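Local coordinates for protein DMATS type aromatic prenyltransferase (Streptomyces coelicolor, PDB 6ZS0) that probably transfers a dimethylallyl group to the 5-position of the indole ring of tryptophan, as a DMATS-type aromatic prenyltransferase with an ABBA-barrel fold, at residues A[247-259]-A[269-281]. Sequence-based numbering, arbitrary orientation.
Sequences GGLDGRPAQSCHS and SGFTLYIPVRDYV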
ATOM      1  N   GLY A 247       4.760   5.377  25.639  1.00 34.42           N
ATOM      2  CA  GLY A 247       3.836   4.290  26.033  1.00 32.36           C
ATOM      3  C   GLY A 247       3.352   3.510  24.831  1.00 30.51           C
ATOM      4  O   GLY A 247       2.477   2.630  24.984  1.00 30.03           O
ATOM      5  N   GLY A 248       3.881   3.841  23.664  1.00 27.90           N
ATOM      6  CA  GLY A 248       3.468   3.235  22.398  1.00 26.09           C
ATOM      7  C   GLY A 248       2.939   4.300  21.469  1.00 24.80           C
ATOM      8  O   GLY A 248       2.408   5.323  21.950  1.00 24.64           O
ATOM      9  N   LEU A 249       3.092   4.088  20.186  1.00 23.65           N
ATOM     10  CA  LEU A 249       2.555   5.005  19.164  1.00 23.03           C
ATOM     11  C   LEU A 249       1.096   5.275  19.497  1.00 21.73           C
ATOM     12  O   LEU A 249       0.355   4.321  19.767  1.00 21.39           O
ATOM     13  CB  LEU A 249       2.703   4.360  17.790  1.00 23.17           C
ATOM     14  CG  LEU A 249       4.134   4.153  17.330  1.00 24.06           C
ATOM     15  CD1 LEU A 249       4.165   3.603  15.925  1.00 24.11           C
ATOM     16  CD2 LEU A 249       4.955   5.432  17.430  1.00 24.73           C
ATOM     17  N   ASP A 250       0.682   6.535  19.467  1.00 20.36           N
ATOM     18  CA  ASP A 250      -0.643   6.924  19.976  1.00 19.89           C
ATOM     19  C   ASP A 250      -1.568   7.443  18.877  1.00 18.92           C
ATOM     20  O   ASP A 250      -2.641   7.854  19.227  1.00 18.75           O
ATOM     21  CB  ASP A 250      -0.501   7.951  21.085  1.00 20.59           C
ATOM     22  CG  ASP A 250       0.327   9.166  20.716  1.00 21.02           C
ATOM     23  OD1 ASP A 250       0.508  10.004  21.635  1.00 22.15           O
ATOM     24  OD2 ASP A 250       0.707   9.309  19.559  1.00 20.85           O
ATOM     25  N   GLY A 251      -1.198   7.296  17.615  1.00 18.00           N
ATOM     26  CA  GLY A 251      -2.101   7.596  16.487  1.00 17.61           C
ATOM     27  C   GLY A 251      -2.732   6.317  15.953  1.00 17.46           C
ATOM     28  O   GLY A 251      -3.020   5.391  16.738  1.00 16.95           O
ATOM     29  N   ARG A 252      -3.030   6.276  14.670  1.00 17.43           N
ATOM     30  CA  ARG A 252      -3.621   5.051  14.108  1.00 17.91           C
ATOM     31  C   ARG A 252      -2.577   3.941  14.205  1.00 18.13           C
ATOM     32  O   ARG A 252      -1.387   4.201  14.336  1.00 17.62           O
ATOM     33  CB  ARG A 252      -4.051   5.290  12.664  1.00 17.84           C
ATOM     34  CG  ARG A 252      -2.927   5.163  11.660  1.00 18.04           C
ATOM     35  CD  ARG A 252      -3.372   5.563  10.262  1.00 18.16           C
ATOM     36  NE  ARG A 252      -3.612   6.995  10.233  1.00 18.31           N
ATOM     37  CZ  ARG A 252      -4.218   7.649   9.246  1.00 18.55           C
ATOM     38  NH1 ARG A 252      -4.355   8.969   9.318  1.00 18.38           N
ATOM     39  NH2 ARG A 252      -4.666   6.983   8.192  1.00 18.88           N
ATOM     40  N   PRO A 253      -3.018   2.674  14.167  1.00 19.17           N
ATOM     41  CA  PRO A 253      -2.117   1.553  14.408  1.00 19.66           C
ATOM     42  C   PRO A 253      -1.009   1.429  13.345  1.00 19.26           C
ATOM     43  O   PRO A 253      -1.183   1.760  12.172  1.00 19.34           O
ATOM     44  CB  PRO A 253      -3.075   0.337  14.356  1.00 20.15           C
ATOM     45  CG  PRO A 253      -4.449   0.889  14.581  1.00 20.87           C
ATOM     46  CD  PRO A 253      -4.397   2.261  13.948  1.00 20.19           C
ATOM     47  N   ALA A 254       0.160   0.995  13.773  1.00 18.39           N
ATOM     48  CA  ALA A 254       1.240   0.527  12.914  1.00 18.10           C
ATOM     49  C   ALA A 254       0.808  -0.822  12.335  1.00 17.75           C
ATOM     50  O   ALA A 254      -0.112  -1.449  12.881  1.00 16.80           O
ATOM     51  CB  ALA A 254       2.562   0.444  13.627  1.00 18.49           C
ATOM     52  N   GLN A 255       1.473  -1.250  11.289  1.00 17.90           N
ATOM     53  CA  GLN A 255       1.207  -2.563  10.663  1.00 18.57           C
ATOM     54  C   GLN A 255       2.524  -3.249  10.418  1.00 18.45           C
ATOM     55  O   GLN A 255       3.568  -2.561  10.222  1.00 18.15           O
ATOM     56  CB  GLN A 255       0.387  -2.437   9.373  1.00 19.34           C
ATOM     57  CG  GLN A 255      -1.004  -1.890   9.616  1.00 20.28           C
ATOM     58  CD  GLN A 255      -1.828  -1.888   8.351  1.00 21.48           C
ATOM     59  OE1 GLN A 255      -1.688  -2.766   7.493  1.00 22.14           O
ATOM     60  NE2 GLN A 255      -2.751  -0.946   8.278  1.00 23.18           N
ATOM     61  N   SER A 256       2.491  -4.575  10.404  1.00 18.41           N
ATOM     62  CA  SER A 256       3.622  -5.373   9.894  1.00 18.73           C
ATOM     63  C   SER A 256       3.099  -6.285   8.794  1.00 18.95           C
ATOM     64  O   SER A 256       1.902  -6.624   8.816  1.00 19.28           O
ATOM     65  CB  SER A 256       4.340  -6.146  10.990  1.00 18.99           C
ATOM     66  OG  SER A 256       3.459  -7.065  11.623  1.00 19.46           O
ATOM     67  N   CYS A 257       3.963  -6.669   7.894  1.00 19.81           N
ATOM     68  CA  CYS A 257       3.688  -7.628   6.810  0.74 20.37           C
ATOM     69  C   CYS A 257       4.693  -8.795   6.943  1.00 20.81           C
ATOM     70  O   CYS A 257       5.882  -8.489   7.176  1.00 20.78           O
ATOM     71  CB  CYS A 257       3.836  -6.906   5.473  0.74 20.81           C
ATOM     72  SG  CYS A 257       3.741  -7.981   4.030  0.74 22.84           S
ATOM     73  N   HIS A 258       4.239 -10.023   6.791  1.00 21.25           N
ATOM     74  CA  HIS A 258       5.078 -11.248   6.891  1.00 21.98           C
ATOM     75  C   HIS A 258       4.894 -12.022   5.607  1.00 22.65           C
ATOM     76  O   HIS A 258       3.727 -12.416   5.329  1.00 22.07           O
ATOM     77  CB  HIS A 258       4.676 -12.024   8.151  1.00 22.07           C
ATOM     78  CG  HIS A 258       4.680 -11.131   9.344  1.00 22.17           C
ATOM     79  ND1 HIS A 258       5.748 -11.074  10.205  1.00 22.12           N
ATOM     80  CD2 HIS A 258       3.790 -10.205   9.770  1.00 22.00           C
ATOM     81  CE1 HIS A 258       5.515 -10.163  11.123  1.00 22.14           C
ATOM     82  NE2 HIS A 258       4.305  -9.604  10.878  1.00 22.21           N
ATOM     83  N   SER A 259       5.989 -12.211   4.883  1.00 24.44           N
ATOM     84  CA  SER A 259       6.023 -12.735   3.503  1.00 26.10           C
ATOM     85  C   SER A 259       6.416 -14.205   3.574  1.00 27.34           C
ATOM     86  O   SER A 259       7.509 -14.485   4.106  1.00 26.30           O
ATOM     87  CB  SER A 259       6.984 -11.944   2.634  1.00 27.63           C
ATOM     88  OG  SER A 259       6.435 -10.656   2.336  1.00 30.95           O
ATOM     89  N   SER A 269       9.960 -15.381   5.120  1.00 29.84           N
ATOM     90  CA  SER A 269      11.289 -14.989   4.582  0.79 29.67           C
ATOM     91  C   SER A 269      11.378 -13.469   4.435  1.00 28.81           C
ATOM     92  O   SER A 269      12.453 -12.966   4.096  1.00 29.64           O
ATOM     93  CB  SER A 269      11.560 -15.673   3.278  0.79 29.92           C
ATOM     94  OG  SER A 269      10.564 -15.342   2.345  0.79 29.80           O
ATOM     95  N   GLY A 270      10.277 -12.754   4.675  1.00 27.27           N
ATOM     96  CA  GLY A 270      10.295 -11.291   4.525  1.00 26.28           C
ATOM     97  C   GLY A 270       9.457 -10.637   5.588  1.00 24.61           C
ATOM     98  O   GLY A 270       8.509 -11.286   6.086  1.00 24.34           O
ATOM     99  N   PHE A 271       9.853  -9.434   5.993  1.00 23.86           N
ATOM    100  CA  PHE A 271       9.168  -8.658   7.049  1.00 23.00           C
ATOM    101  C   PHE A 271       9.198  -7.173   6.707  1.00 22.09           C
ATOM    102  O   PHE A 271      10.267  -6.638   6.369  1.00 22.24           O
ATOM    103  CB  PHE A 271       9.828  -8.913   8.395  1.00 23.32           C
ATOM    104  CG  PHE A 271       9.408  -7.947   9.466  1.00 23.16           C
ATOM    105  CD1 PHE A 271      10.186  -6.846   9.776  1.00 23.38           C
ATOM    106  CD2 PHE A 271       8.210  -8.118  10.136  1.00 23.05           C
ATOM    107  CE1 PHE A 271       9.800  -5.961  10.774  1.00 23.86           C
ATOM    108  CE2 PHE A 271       7.825  -7.226  11.124  1.00 22.81           C
ATOM    109  CZ  PHE A 271       8.627  -6.154  11.453  1.00 23.15           C
ATOM    110  N   THR A 272       8.049  -6.494   6.838  1.00 20.73           N
ATOM    111  CA  THR A 272       7.993  -5.028   6.656  1.00 19.72           C
ATOM    112  C   THR A 272       7.284  -4.412   7.854  1.00 18.64           C
ATOM    113  O   THR A 272       6.244  -4.989   8.310  1.00 18.13           O
ATOM    114  CB  THR A 272       7.296  -4.633   5.347  1.00 19.61           C
ATOM    115  OG1 THR A 272       7.992  -5.252   4.258  1.00 20.58           O
ATOM    116  CG2 THR A 272       7.250  -3.129   5.164  1.00 19.53           C
ATOM    117  N   LEU A 273       7.832  -3.310   8.367  1.00 17.82           N
ATOM    118  CA  LEU A 273       7.146  -2.464   9.375  1.00 17.50           C
ATOM    119  C   LEU A 273       6.680  -1.153   8.752  1.00 16.91           C
ATOM    120  O   LEU A 273       7.493  -0.483   8.107  1.00 16.71           O
ATOM    121  CB  LEU A 273       8.087  -2.178  10.543  1.00 17.92           C
ATOM    122  CG  LEU A 273       7.472  -1.360  11.679  1.00 18.16           C
ATOM    123  CD1 LEU A 273       6.402  -2.141  12.398  1.00 18.32           C
ATOM    124  CD2 LEU A 273       8.539  -0.937  12.679  1.00 18.74           C
ATOM    125  N   TYR A 274       5.389  -0.849   8.911  1.00 16.50           N
ATOM    126  CA  TYR A 274       4.710   0.353   8.366  1.00 16.74           C
ATOM    127  C   TYR A 274       4.368   1.290   9.530  1.00 16.62           C
ATOM    128  O   TYR A 274       3.681   0.868  10.499  1.00 16.10           O
ATOM    129  CB  TYR A 274       3.416  -0.023   7.640  1.00 17.07           C
ATOM    130  CG  TYR A 274       3.567  -1.012   6.505  1.00 17.82           C
ATOM    131  CD1 TYR A 274       3.641  -0.593   5.179  1.00 18.20           C
ATOM    132  CD2 TYR A 274       3.618  -2.371   6.758  1.00 18.18           C
ATOM    133  CE1 TYR A 274       3.794  -1.512   4.139  1.00 18.62           C
ATOM    134  CE2 TYR A 274       3.732  -3.299   5.734  1.00 18.49           C
ATOM    135  CZ  TYR A 274       3.852  -2.874   4.427  1.00 18.67           C
ATOM    136  OH  TYR A 274       4.011  -3.794   3.420  1.00 20.12           O
ATOM    137  N   ILE A 275       4.843   2.522   9.458  1.00 16.77           N
ATOM    138  CA  ILE A 275       4.511   3.581  10.439  1.00 17.02           C
ATOM    139  C   ILE A 275       3.669   4.653   9.744  1.00 16.50           C
ATOM    140  O   ILE A 275       4.114   5.250   8.769  1.00 16.04           O
ATOM    141  CB  ILE A 275       5.797   4.168  11.051  1.00 18.12           C
ATOM    142  CG1 ILE A 275       6.697   3.105  11.697  1.00 19.08           C
ATOM    143  CG2 ILE A 275       5.452   5.277  12.021  1.00 18.12           C
ATOM    144  CD1 ILE A 275       6.084   2.338  12.777  1.00 19.77           C
ATOM    145  N   PRO A 276       2.464   4.962  10.269  1.00 16.10           N
ATOM    146  CA  PRO A 276       1.607   6.020   9.717  1.00 15.95           C
ATOM    147  C   PRO A 276       2.134   7.415  10.103  1.00 15.91           C
ATOM    148  O   PRO A 276       1.534   8.119  10.927  1.00 15.65           O
ATOM    149  CB  PRO A 276       0.243   5.691  10.321  1.00 15.98           C
ATOM    150  CG  PRO A 276       0.568   5.060  11.633  1.00 16.19           C
ATOM    151  CD  PRO A 276       1.830   4.260  11.390  1.00 16.14           C
ATOM    152  N   VAL A 277       3.209   7.810   9.425  1.00 15.96           N
ATOM    153  CA  VAL A 277       3.985   9.035   9.783  1.00 16.30           C
ATOM    154  C   VAL A 277       3.070  10.267   9.745  1.00 16.23           C
ATOM    155  O   VAL A 277       3.320  11.197  10.507  1.00 16.03           O
ATOM    156  CB  VAL A 277       5.206   9.201   8.866  1.00 16.77           C
ATOM    157  CG1 VAL A 277       4.833   9.367   7.433  1.00 16.76           C
ATOM    158  CG2 VAL A 277       6.092  10.363   9.297  1.00 17.23           C
ATOM    159  N   ARG A 278       2.010  10.269   8.922  1.00 15.96           N
ATOM    160  CA  ARG A 278       1.126  11.457   8.801  1.00 16.45           C
ATOM    161  C   ARG A 278       0.494  11.797  10.136  1.00 16.18           C
ATOM    162  O   ARG A 278       0.039  12.936  10.299  1.00 16.34           O
ATOM    163  CB  ARG A 278       0.046  11.304   7.717  1.00 16.86           C
ATOM    164  CG  ARG A 278      -0.967  10.188   7.925  1.00 17.30           C
ATOM    165  CD  ARG A 278      -2.077  10.327   6.899  1.00 18.07           C
ATOM    166  NE  ARG A 278      -2.825  11.536   7.214  1.00 18.97           N
ATOM    167  CZ  ARG A 278      -3.611  12.231   6.370  1.00 19.98           C
ATOM    168  NH1 ARG A 278      -4.199  13.324   6.800  1.00 21.15           N
ATOM    169  NH2 ARG A 278      -3.802  11.836   5.141  1.00 20.31           N
ATOM    170  N   ASP A 279       0.354  10.829  11.059  1.00 15.72           N
ATOM    171  CA  ASP A 279      -0.272  11.061  12.382  1.00 16.02           C
ATOM    172  C   ASP A 279       0.739  11.626  13.382  1.00 16.26           C
ATOM    173  O   ASP A 279       0.315  11.980  14.444  1.00 16.03           O
ATOM    174  CB  ASP A 279      -0.870   9.774  12.942  1.00 15.81           C
ATOM    175  CG  ASP A 279      -2.109   9.305  12.227  1.00 15.78           C
ATOM    176  OD1 ASP A 279      -2.586  10.022  11.321  1.00 15.66           O
ATOM    177  OD2 ASP A 279      -2.647   8.263  12.660  1.00 15.78           O
ATOM    178  N   TYR A 280       2.012  11.766  13.010  1.00 16.78           N
ATOM    179  CA  TYR A 280       3.109  12.015  13.998  1.00 17.63           C
ATOM    180  C   TYR A 280       3.937  13.234  13.600  1.00 18.57           C
ATOM    181  O   TYR A 280       5.021  13.407  14.179  1.00 20.29           O
ATOM    182  CB  TYR A 280       3.999  10.766  14.153  1.00 17.59           C
ATOM    183  CG  TYR A 280       3.210   9.572  14.635  1.00 17.45           C
ATOM    184  CD1 TYR A 280       2.560   9.596  15.845  1.00 17.55           C
ATOM    185  CD2 TYR A 280       3.091   8.430  13.865  1.00 17.41           C
ATOM    186  CE1 TYR A 280       1.781   8.540  16.279  1.00 17.54           C
ATOM    187  CE2 TYR A 280       2.345   7.345  14.287  1.00 17.39           C
ATOM    188  CZ  TYR A 280       1.691   7.393  15.507  1.00 17.45           C
ATOM    189  OH  TYR A 280       0.895   6.367  15.936  1.00 17.38           O
ATOM    190  N   VAL A 281       3.459  14.042  12.664  1.00 18.46           N
ATOM    191  CA  VAL A 281       4.200  15.227  12.158  1.00 19.14           C
ATOM    192  C   VAL A 281       3.292  16.452  12.189  1.00 20.05           C
ATOM    193  O   VAL A 281       2.081  16.288  12.137  1.00 18.87           O
ATOM    194  CB  VAL A 281       4.694  14.991  10.729  1.00 18.94           C
ATOM    195  CG1 VAL A 281       5.719  13.888  10.681  1.00 19.18           C
ATOM    196  CG2 VAL A 281       3.540  14.713   9.784  1.00 18.56           C
TER
HETATM  197  O   HOH W   1       1.210   3.856  14.768  1.00 20.20           O
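R252 sets CG between its backbone N and carbonyl carbon (chi1 82°) and bends at chi3, which turns its guanidinium side-on to D279, itself swung beside its own backbone N (chi1 -71°). The two meet at the open end of an antiparallel ABBA-barrel hairpin, strands 254-259 and 270-275, and illustrate how a hairpin is held beyond its last strand pair. R252 NE reaches D279 OD2 at 2.9 Å from above the carboxylate plane, while NH1 bonds OD1 on its syn side; R252 N also donates to OD2, nearly along the C-O bond, three bonds in all. R278 lays CG over one face of the guanidinium, its NE 3.7 Å from R252 NH1; the carboxylates of D279 and D59, the latter paired with R252 NH2, probably balance the two positive charges. With an alanine replacing this arginine, D279 would probably keep just the backbone N of that pairing, and D59 its weak, long pairing with R278. D279 CB lies over the centre of one face of the Y280 ring and L249 CD2 over the rim of the opposite face, while Y280 OH accepts from G251 N. Within the strands, C257 and T272 exchange backbone bonds, and C257 CB abuts the rim of Y274 at CE2 (3.6 Å). On the other face S256 OG bonds H258 NE2 and also H209, and H258 brings CE1 to the edge of the F271 ring, 3.5 Å from CD2, the planes 55° apart. At the far end a classic beta bulge sets S269 and G270 against the single S259, S269 N donating to S259 O at 2.8 Å.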